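Local coordinates for kelch domain-containing protein (Colletotrichum graminicola M1.001, PDB 5C86) that probably oxidises alcohols as a copper-dependent oxidase of the AA5 family, built on a kelch-type beta propeller related to galactose oxidase, at residues Ser96-Lys101 with Ser106-Leu111; Pro166-Met169 with Phe174-Ser177; Lys290-Gly295 with Thr323-His328. All coordinates share one frame; numbering follows the deposited sequence.

Interaction 1 of 3, residues Ser96-Lys101 with Ser106-Leu111; sequences SVLDFK and SPWTPL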
loop_
_atom_site.group_PDB
_atom_site.type_symbol
_atom_site.label_atom_id
_atom_site.label_comp_id
_atom_site.label_asym_id
_atom_site.label_seq_id
_atom_site.Cartn_x
_atom_site.Cartn_y
_atom_site.Cartn_z
ATOM N N SER A 96 -10.883 12.436 7.676
ATOM C CA SER A 96 -11.215 11.675 8.814
ATOM C C SER A 96 -10.040 10.849 9.362
ATOM O O SER A 96 -9.132 10.522 8.576
ATOM C CB SER A 96 -12.256 10.743 8.536
ATOM O OG SER A 96 -13.465 11.363 8.053
ATOM N N VAL A 97 -10.116 10.457 10.633
ATOM C CA VAL A 97 -9.030 9.733 11.294
ATOM C C VAL A 97 -9.604 8.601 12.108
ATOM O O VAL A 97 -10.632 8.749 12.790
ATOM C CB VAL A 97 -8.027 10.654 11.973
ATOM C CG1 VAL A 97 -8.613 11.401 13.169
ATOM C CG2 VAL A 97 -6.806 9.847 12.426
ATOM N N LEU A 98 -9.015 7.397 12.025
ATOM C CA LEU A 98 -9.254 6.352 12.927
ATOM C C LEU A 98 -7.982 6.099 13.707
ATOM O O LEU A 98 -6.940 5.645 13.110
ATOM C CB LEU A 98 -9.770 5.072 12.288
ATOM C CG LEU A 98 -9.977 3.884 13.196
ATOM C CD1 LEU A 98 -11.080 4.146 14.220
ATOM C CD2 LEU A 98 -10.361 2.634 12.455
ATOM N N ASP A 99 -8.065 6.232 15.025
ATOM C CA ASP A 99 -6.924 5.984 15.936
ATOM C C ASP A 99 -7.197 4.678 16.634
ATOM O O ASP A 99 -8.114 4.574 17.505
ATOM C CB ASP A 99 -6.734 7.138 16.906
ATOM C CG ASP A 99 -5.580 6.909 17.932
ATOM O OD1 ASP A 99 -4.902 5.857 17.934
ATOM O OD2 ASP A 99 -5.371 7.873 18.702
ATOM N N PHE A 100 -6.456 3.637 16.281
ATOM C CA PHE A 100 -6.788 2.282 16.729
ATOM C C PHE A 100 -6.705 2.212 18.280
ATOM O O PHE A 100 -7.317 1.345 18.867
ATOM C CB PHE A 100 -5.841 1.233 16.091
ATOM C CG PHE A 100 -4.430 1.338 16.570
ATOM C CD1 PHE A 100 -3.553 2.297 16.077
ATOM C CD2 PHE A 100 -3.965 0.493 17.550
ATOM C CE1 PHE A 100 -2.275 2.452 16.576
ATOM C CE2 PHE A 100 -2.661 0.579 18.002
ATOM C CZ PHE A 100 -1.815 1.576 17.536
ATOM N N LYS A 101 -5.950 3.116 18.882
ATOM C CA LYS A 101 -5.777 3.123 20.340
ATOM C C LYS A 101 -7.121 3.384 21.019
ATOM O O LYS A 101 -7.325 2.894 22.142
ATOM C CB LYS A 101 -4.723 4.168 20.801
ATOM C CG LYS A 101 -3.273 3.695 20.598
ATOM C CD LYS A 101 -2.944 2.260 21.168
ATOM C CE LYS A 101 -1.419 1.978 21.294
ATOM N NZ LYS A 101 -1.014 0.739 22.068
ATOM N N SER A 106 -14.229 1.913 17.111
ATOM C CA SER A 106 -14.611 3.212 17.556
ATOM C C SER A 106 -14.898 4.176 16.364
ATOM O O SER A 106 -14.539 3.874 15.210
ATOM C CB SER A 106 -13.554 3.736 18.523
ATOM O OG SER A 106 -12.322 4.200 17.929
ATOM N N PRO A 107 -15.492 5.358 16.628
ATOM C CA PRO A 107 -15.877 6.230 15.507
ATOM C C PRO A 107 -14.673 6.866 14.821
ATOM O O PRO A 107 -13.723 7.291 15.479
ATOM C CB PRO A 107 -16.761 7.300 16.171
ATOM C CG PRO A 107 -17.316 6.594 17.427
ATOM C CD PRO A 107 -16.167 5.763 17.904
ATOM N N TRP A 108 -14.757 6.990 13.502
ATOM C CA TRP A 108 -13.816 7.843 12.796
ATOM C C TRP A 108 -14.113 9.242 13.235
ATOM O O TRP A 108 -15.313 9.626 13.373
ATOM C CB TRP A 108 -14.023 7.731 11.290
ATOM C CG TRP A 108 -13.579 6.376 10.724
ATOM C CD1 TRP A 108 -14.152 5.179 10.836
ATOM C CD2 TRP A 108 -12.356 6.172 9.952
ATOM N NE1 TRP A 108 -13.384 4.201 10.178
ATOM C CE2 TRP A 108 -12.298 4.830 9.639
ATOM C CE3 TRP A 108 -11.364 7.019 9.524
ATOM C CZ2 TRP A 108 -11.233 4.278 8.902
ATOM C CZ3 TRP A 108 -10.367 6.513 8.799
ATOM C CH2 TRP A 108 -10.301 5.162 8.504
ATOM N N THR A 109 -13.135 10.052 13.415
ATOM C CA THR A 109 -13.393 11.448 13.799
ATOM C C THR A 109 -12.870 12.450 12.784
ATOM O O THR A 109 -11.965 12.166 12.005
ATOM C CB THR A 109 -12.790 11.669 15.190
ATOM O OG1 THR A 109 -11.342 11.606 15.133
ATOM C CG2 THR A 109 -13.371 10.677 16.182
ATOM N N PRO A 110 -13.342 13.705 12.791
ATOM C CA PRO A 110 -12.928 14.631 11.803
ATOM C C PRO A 110 -11.660 15.317 12.087
ATOM O O PRO A 110 -11.313 15.605 13.222
ATOM C CB PRO A 110 -14.091 15.699 11.795
ATOM C CG PRO A 110 -14.583 15.614 13.168
ATOM C CD PRO A 110 -14.546 14.167 13.518
ATOM N N LEU A 111 -10.929 15.579 11.041
ATOM C CA LEU A 111 -9.844 16.492 10.987
ATOM C C LEU A 111 -10.196 17.649 10.106
ATOM O O LEU A 111 -11.298 17.677 9.575
ATOM C CB LEU A 111 -8.537 15.774 10.566
ATOM C CG LEU A 111 -8.012 14.663 11.509
ATOM C CD1 LEU A 111 -6.726 14.040 10.948
ATOM C CD2 LEU A 111 -7.683 15.200 12.881
#
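Trp108 swings CG away from its own carbonyl carbon (chi1 -71°), which lays the indole against Leu98 CB, while Leu98 keeps CG anti to its backbone N (chi1 177°) and so sends its branches on past the ring. The side chains cross at about a right angle. Leu98 CB sits 3.5 Å from the centroid of the six-membered ring of Trp108, almost on the ring normal, which makes a clean CH-pi contact over the face. Beyond it the leucine branches diverge: Leu98 CD2 stays beside CZ2 and CE2 of the indole, whereas Leu98 CD1 comes to 3.6 Å from Ser106 O. Ser96 CB comes in obliquely, 4.0 Å from Trp108 CE3. On the other side of the sheet, Val97 CG1 lies between the backbone N and carbonyl carbon (chi1 67°), which leads it to Leu111 CG at 3.7 Å and also beside the hydroxyl of Thr109. Val97 and Thr109 are an antiparallel hydrogen-bonded pair: Val97 N donates to Thr109 O at 2.9 Å, and Thr109 N returns a straighter bond of 2.9 Å to Val97 O. Asp99 OD1 takes the amide of Lys101 in an Asx turn as the chain leaves the strand. The two Val97-Thr109 backbone bonds join strands 95-98 and 109-111 into a hairpin, the latter strand outermost in a four-stranded propeller blade. Strand 84-87 flanks 95-98 across from it, touching Val97 and Trp108. Trp108 and Leu98 also press on Leu29 of strand 28-31 and on strand 63-66, where Gln65 binds the backbone of Trp108 and Ser106.

Interaction 2 of 3, residues Pro166-Met169 with Phe174-Ser177; sequences PLVM and FPDS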
loop_
_atom_site.group_PDB
_atom_site.type_symbol
_atom_site.label_atom_id
_atom_site.label_comp_id
_atom_site.label_asym_id
_atom_site.label_seq_id
_atom_site.Cartn_x
_atom_site.Cartn_y
_atom_site.Cartn_z
ATOM N N PRO A 166 2.753 18.805 -13.897
ATOM C CA PRO A 166 3.863 17.973 -14.379
ATOM C C PRO A 166 3.526 16.455 -14.404
ATOM O O PRO A 166 4.111 15.749 -15.176
ATOM C CB PRO A 166 5.027 18.259 -13.396
ATOM C CG PRO A 166 4.682 19.559 -12.809
ATOM C CD PRO A 166 3.202 19.717 -12.830
ATOM N N LEU A 167 2.653 16.009 -13.504
ATOM C CA LEU A 167 2.357 14.514 -13.443
ATOM C C LEU A 167 1.157 14.127 -14.252
ATOM O O LEU A 167 0.919 12.929 -14.420
ATOM C CB LEU A 167 2.188 14.087 -11.989
ATOM C CG LEU A 167 0.972 14.581 -11.179
ATOM C CD1 LEU A 167 -0.352 13.962 -11.562
ATOM C CD2 LEU A 167 1.245 14.333 -9.698
ATOM N N VAL A 168 0.412 15.041 -14.892
ATOM C CA VAL A 168 -0.828 14.618 -15.526
ATOM C C VAL A 168 -0.501 13.754 -16.754
ATOM O O VAL A 168 0.360 14.047 -17.588
ATOM C CB VAL A 168 -1.655 15.863 -15.899
ATOM C CG1 VAL A 168 -2.913 15.536 -16.676
ATOM C CG2 VAL A 168 -1.965 16.704 -14.677
ATOM N N MET A 169 -1.239 12.645 -16.911
ATOM C CA MET A 169 -1.064 11.777 -18.071
ATOM C C MET A 169 -1.588 12.463 -19.348
ATOM O O MET A 169 -2.382 13.389 -19.285
ATOM C CB MET A 169 -1.892 10.512 -17.901
ATOM C CG MET A 169 -1.551 9.764 -16.632
ATOM S SD MET A 169 -1.386 8.030 -16.933
ATOM C CE MET A 169 -2.618 7.588 -18.168
ATOM N N PHE A 174 -9.544 10.961 -15.413
ATOM C CA PHE A 174 -8.815 11.184 -14.154
ATOM C C PHE A 174 -7.299 11.162 -14.377
ATOM O O PHE A 174 -6.579 10.435 -13.659
ATOM C CB PHE A 174 -9.225 10.126 -13.127
ATOM C CG PHE A 174 -10.742 9.962 -12.999
ATOM C CD1 PHE A 174 -11.552 11.059 -12.854
ATOM C CD2 PHE A 174 -11.301 8.716 -13.067
ATOM C CE1 PHE A 174 -12.950 10.883 -12.763
ATOM C CE2 PHE A 174 -12.666 8.529 -12.914
ATOM C CZ PHE A 174 -13.474 9.615 -12.768
ATOM N N PRO A 175 -6.765 11.897 -15.376
ATOM C CA PRO A 175 -5.376 11.769 -15.692
ATOM C C PRO A 175 -4.362 12.290 -14.623
ATOM O O PRO A 175 -3.127 12.037 -14.765
ATOM C CB PRO A 175 -5.241 12.527 -17.049
ATOM C CG PRO A 175 -6.238 13.635 -16.869
ATOM C CD PRO A 175 -7.413 12.945 -16.234
ATOM N N ASP A 176 -4.876 13.005 -13.639
ATOM C CA ASP A 176 -4.121 13.516 -12.521
ATOM C C ASP A 176 -4.227 12.622 -11.301
ATOM O O ASP A 176 -3.811 13.037 -10.212
ATOM C CB ASP A 176 -4.706 14.878 -12.179
ATOM C CG ASP A 176 -6.197 14.825 -11.776
ATOM O OD1 ASP A 176 -6.961 13.779 -11.975
ATOM O OD2 ASP A 176 -6.673 15.902 -11.274
ATOM N N SER A 177 -4.785 11.429 -11.421
ATOM C CA SER A 177 -5.194 10.663 -10.227
ATOM C C SER A 177 -4.286 9.423 -10.030
ATOM O O SER A 177 -3.542 9.009 -10.974
ATOM C CB SER A 177 -6.635 10.258 -10.395
ATOM O OG SER A 177 -7.385 11.501 -10.431
#
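The flat peptide group that follows Pro175 is approached at a tilt: Met169 N donates to Pro175 O at 2.9 Å, nearly straight along N-H, but from 39° above the carbonyl plane. The same oxygen, Pro175 O, also has Met169 CG at 3.3 Å and Val168 CA at 3.5 Å, the latter as a CA-H...O contact, so three atoms of 168-169 gather at this one oxygen. The carboxylate of Asp176 is likewise approached from above its plane, by Ser177 OG, which donates to Asp176 OD1 at 2.8 Å; Ser137 OG bonds to that oxygen too, and both grip OD1 and would restrain the group's rotation. Apolar packing fills in around these bonds. Val168 and Pro175 run alongside each other in the same direction, with Val168 CG1 3.8 Å from Pro175 CB. Met169 CB rests 4.0 Å from Pro175 CB before the thioether bends away toward Asp220 and Met222. Leu167 CD1 reaches back to within 3.8 Å of Asp176 O. Residues 174 to 177 form a type I beta turn, closed by Ser177 N to Phe174 O. The Phe174 ring makes an edge-to-face contact with Tyr120, which binds copper in the metal-loaded protein; the metal is absent here. The contact lies in an inter-blade loop of the kelch propeller, between strands 155-158 and 181-183, and close to the copper site of the holo enzyme.

Interaction 3 of 3, residues Lys290-Gly295 with Thr323-His328; sequences KIWVVG and TPTTPH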
loop_
_atom_site.group_PDB
_atom_site.type_symbol
_atom_site.label_atom_id
_atom_site.label_comp_id
_atom_site.label_asym_id
_atom_site.label_seq_id
_atom_site.Cartn_x
_atom_site.Cartn_y
_atom_site.Cartn_z
ATOM N N LYS A 290 10.506 -10.239 -1.850
ATOM C CA LYS A 290 9.783 -10.551 -3.065
ATOM C C LYS A 290 8.487 -9.765 -3.136
ATOM O O LYS A 290 8.037 -9.166 -2.133
ATOM C CB LYS A 290 9.529 -12.067 -3.241
ATOM C CG LYS A 290 10.836 -12.864 -3.382
ATOM C CD LYS A 290 10.476 -14.374 -3.738
ATOM C CE LYS A 290 11.619 -15.367 -3.542
ATOM N NZ LYS A 290 11.616 -15.777 -2.098
ATOM N N ILE A 291 7.910 -9.741 -4.330
ATOM C CA ILE A 291 6.694 -8.954 -4.583
ATOM C C ILE A 291 5.627 -9.812 -5.253
ATOM O O ILE A 291 5.906 -10.524 -6.194
ATOM C CB ILE A 291 6.967 -7.750 -5.442
ATOM C CG1 ILE A 291 8.035 -6.861 -4.765
ATOM C CG2 ILE A 291 5.718 -6.939 -5.724
ATOM C CD1 ILE A 291 8.654 -5.811 -5.662
ATOM N N TRP A 292 4.427 -9.807 -4.727
ATOM C CA TRP A 292 3.321 -10.597 -5.363
ATOM C C TRP A 292 2.414 -9.634 -6.100
ATOM O O TRP A 292 2.033 -8.599 -5.510
ATOM C CB TRP A 292 2.589 -11.253 -4.292
ATOM C CG TRP A 292 1.575 -12.297 -4.715
ATOM C CD1 TRP A 292 1.834 -13.394 -5.418
ATOM C CD2 TRP A 292 0.208 -12.341 -4.315
ATOM N NE1 TRP A 292 0.693 -14.188 -5.480
ATOM C CE2 TRP A 292 -0.306 -13.554 -4.826
ATOM C CE3 TRP A 292 -0.616 -11.522 -3.565
ATOM C CZ2 TRP A 292 -1.605 -13.954 -4.549
ATOM C CZ3 TRP A 292 -1.918 -11.966 -3.273
ATOM C CH2 TRP A 292 -2.353 -13.173 -3.773
ATOM N N VAL A 293 2.112 -9.965 -7.340
ATOM C CA VAL A 293 1.283 -9.155 -8.229
ATOM C C VAL A 293 0.042 -9.954 -8.499
ATOM O O VAL A 293 0.153 -11.013 -9.135
ATOM C CB VAL A 293 1.988 -8.743 -9.514
ATOM C CG1 VAL A 293 1.130 -7.786 -10.255
ATOM C CG2 VAL A 293 3.344 -8.062 -9.170
ATOM N N VAL A 294 -1.103 -9.451 -8.053
ATOM C CA VAL A 294 -2.334 -10.244 -8.115
ATOM C C VAL A 294 -3.467 -9.467 -8.817
ATOM O O VAL A 294 -3.654 -8.249 -8.623
ATOM C CB VAL A 294 -2.817 -10.633 -6.708
ATOM C CG1 VAL A 294 -2.895 -9.492 -5.726
ATOM C CG2 VAL A 294 -4.124 -11.456 -6.729
ATOM N N GLY A 295 -4.192 -10.209 -9.664
ATOM C CA GLY A 295 -5.398 -9.661 -10.292
ATOM C C GLY A 295 -5.098 -8.795 -11.479
ATOM O O GLY A 295 -4.067 -8.905 -12.153
ATOM N N THR A 323 7.331 -15.742 -11.535
ATOM C CA THR A 323 6.797 -17.077 -11.614
ATOM C C THR A 323 5.364 -17.046 -11.236
ATOM O O THR A 323 4.946 -16.285 -10.376
ATOM C CB THR A 323 7.533 -18.074 -10.715
ATOM O OG1 THR A 323 7.602 -17.541 -9.431
ATOM C CG2 THR A 323 8.905 -18.263 -11.187
ATOM N N PRO A 324 4.518 -17.886 -11.860
ATOM C CA PRO A 324 3.118 -17.926 -11.506
ATOM C C PRO A 324 2.782 -18.587 -10.191
ATOM O O PRO A 324 3.505 -19.541 -9.738
ATOM C CB PRO A 324 2.502 -18.724 -12.677
ATOM C CG PRO A 324 3.579 -19.632 -13.107
ATOM C CD PRO A 324 4.885 -18.814 -12.969
ATOM N N THR A 325 1.778 -18.136 -9.505
ATOM C CA THR A 325 1.367 -18.766 -8.302
ATOM C C THR A 325 -0.052 -19.366 -8.481
ATOM O O THR A 325 -0.609 -19.283 -9.592
ATOM C CB THR A 325 1.455 -17.849 -7.103
ATOM O OG1 THR A 325 0.502 -16.770 -7.227
ATOM C CG2 THR A 325 2.862 -17.285 -7.007
ATOM N N THR A 326 -0.647 -19.898 -7.445
ATOM C CA THR A 326 -1.896 -20.642 -7.677
ATOM C C THR A 326 -3.004 -19.667 -8.116
ATOM O O THR A 326 -3.288 -18.672 -7.455
ATOM C CB THR A 326 -2.277 -21.444 -6.437
ATOM O OG1 THR A 326 -1.287 -22.466 -6.227
ATOM C CG2 THR A 326 -3.581 -22.149 -6.618
ATOM N N PRO A 327 -3.674 -20.014 -9.228
ATOM C CA PRO A 327 -4.783 -19.169 -9.659
ATOM C C PRO A 327 -5.968 -19.115 -8.724
ATOM O O PRO A 327 -6.193 -20.020 -7.891
ATOM C CB PRO A 327 -5.232 -19.760 -11.017
ATOM C CG PRO A 327 -4.668 -21.091 -11.062
ATOM C CD PRO A 327 -3.441 -21.120 -10.166
ATOM N N HIS A 328 -6.666 -17.987 -8.818
ATOM C CA HIS A 328 -7.934 -17.783 -8.123
ATOM C C HIS A 328 -9.034 -17.943 -9.210
ATOM O O HIS A 328 -8.756 -17.940 -10.391
ATOM C CB HIS A 328 -7.958 -16.485 -7.318
ATOM C CG HIS A 328 -7.565 -15.270 -8.089
ATOM N ND1 HIS A 328 -6.264 -14.858 -8.290
ATOM C CD2 HIS A 328 -8.333 -14.414 -8.792
ATOM C CE1 HIS A 328 -6.270 -13.748 -9.029
ATOM N NE2 HIS A 328 -7.519 -13.463 -9.334
#
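Trp292 overlaps Thr325 at the edge of its indole, where NE1 donates to Thr325 OG1 at 3.1 Å with an N-H...O angle of 170°. The hydroxyl lies practically in the ring plane, so the N-H points straight at it. Trp292 gets there because its CG stands anti to the backbone N (chi1 -170°), throwing the ring off the strand, while Thr325 holds OG1 between its backbone N and carbonyl carbon. This bond satisfies the buried indole nitrogen and limits how the ring can turn. Val294, two residues on, covers part of one face, its CB 3.7 Å above the indole plane. Its CG2 packs obliquely against the ring of His328. The backbones themselves stay well apart, with 8.9 Å between Trp292 CA and Thr325 CA. Strand 313-316 accounts for that spacing, since it runs between strands 291-294 and 321-324 in the blade, and its Leu314 touches Thr325. Trp292 also stacks on Trp368 and, with Val294, touches strand 346-350 of the following blade, whereas Ile291 and Val293 lie against Phe237 of strand 235-239.

How the interactions relate
The three contacts come one after another along the chain, none touching another. Interaction 1 lies in the blade 75-111, interaction 2 in the loop between strands 155-158 and 181-183, interaction 3 in the blade 282-324. Centres of interactions 1 and 3 are 34 Å apart, on opposite sides of the chain's centre. The side chain of Asp176 in interaction 2 is about 7 Å from that of Tyr120, and Gly295 in interaction 3 about 12 Å from the side chain of His335; both bind copper in the holo enzyme, absent here. One contact closes a blade edge far from that site, one shapes a loop beside Tyr120, one ties a blade's second strand to the chain leaving its last.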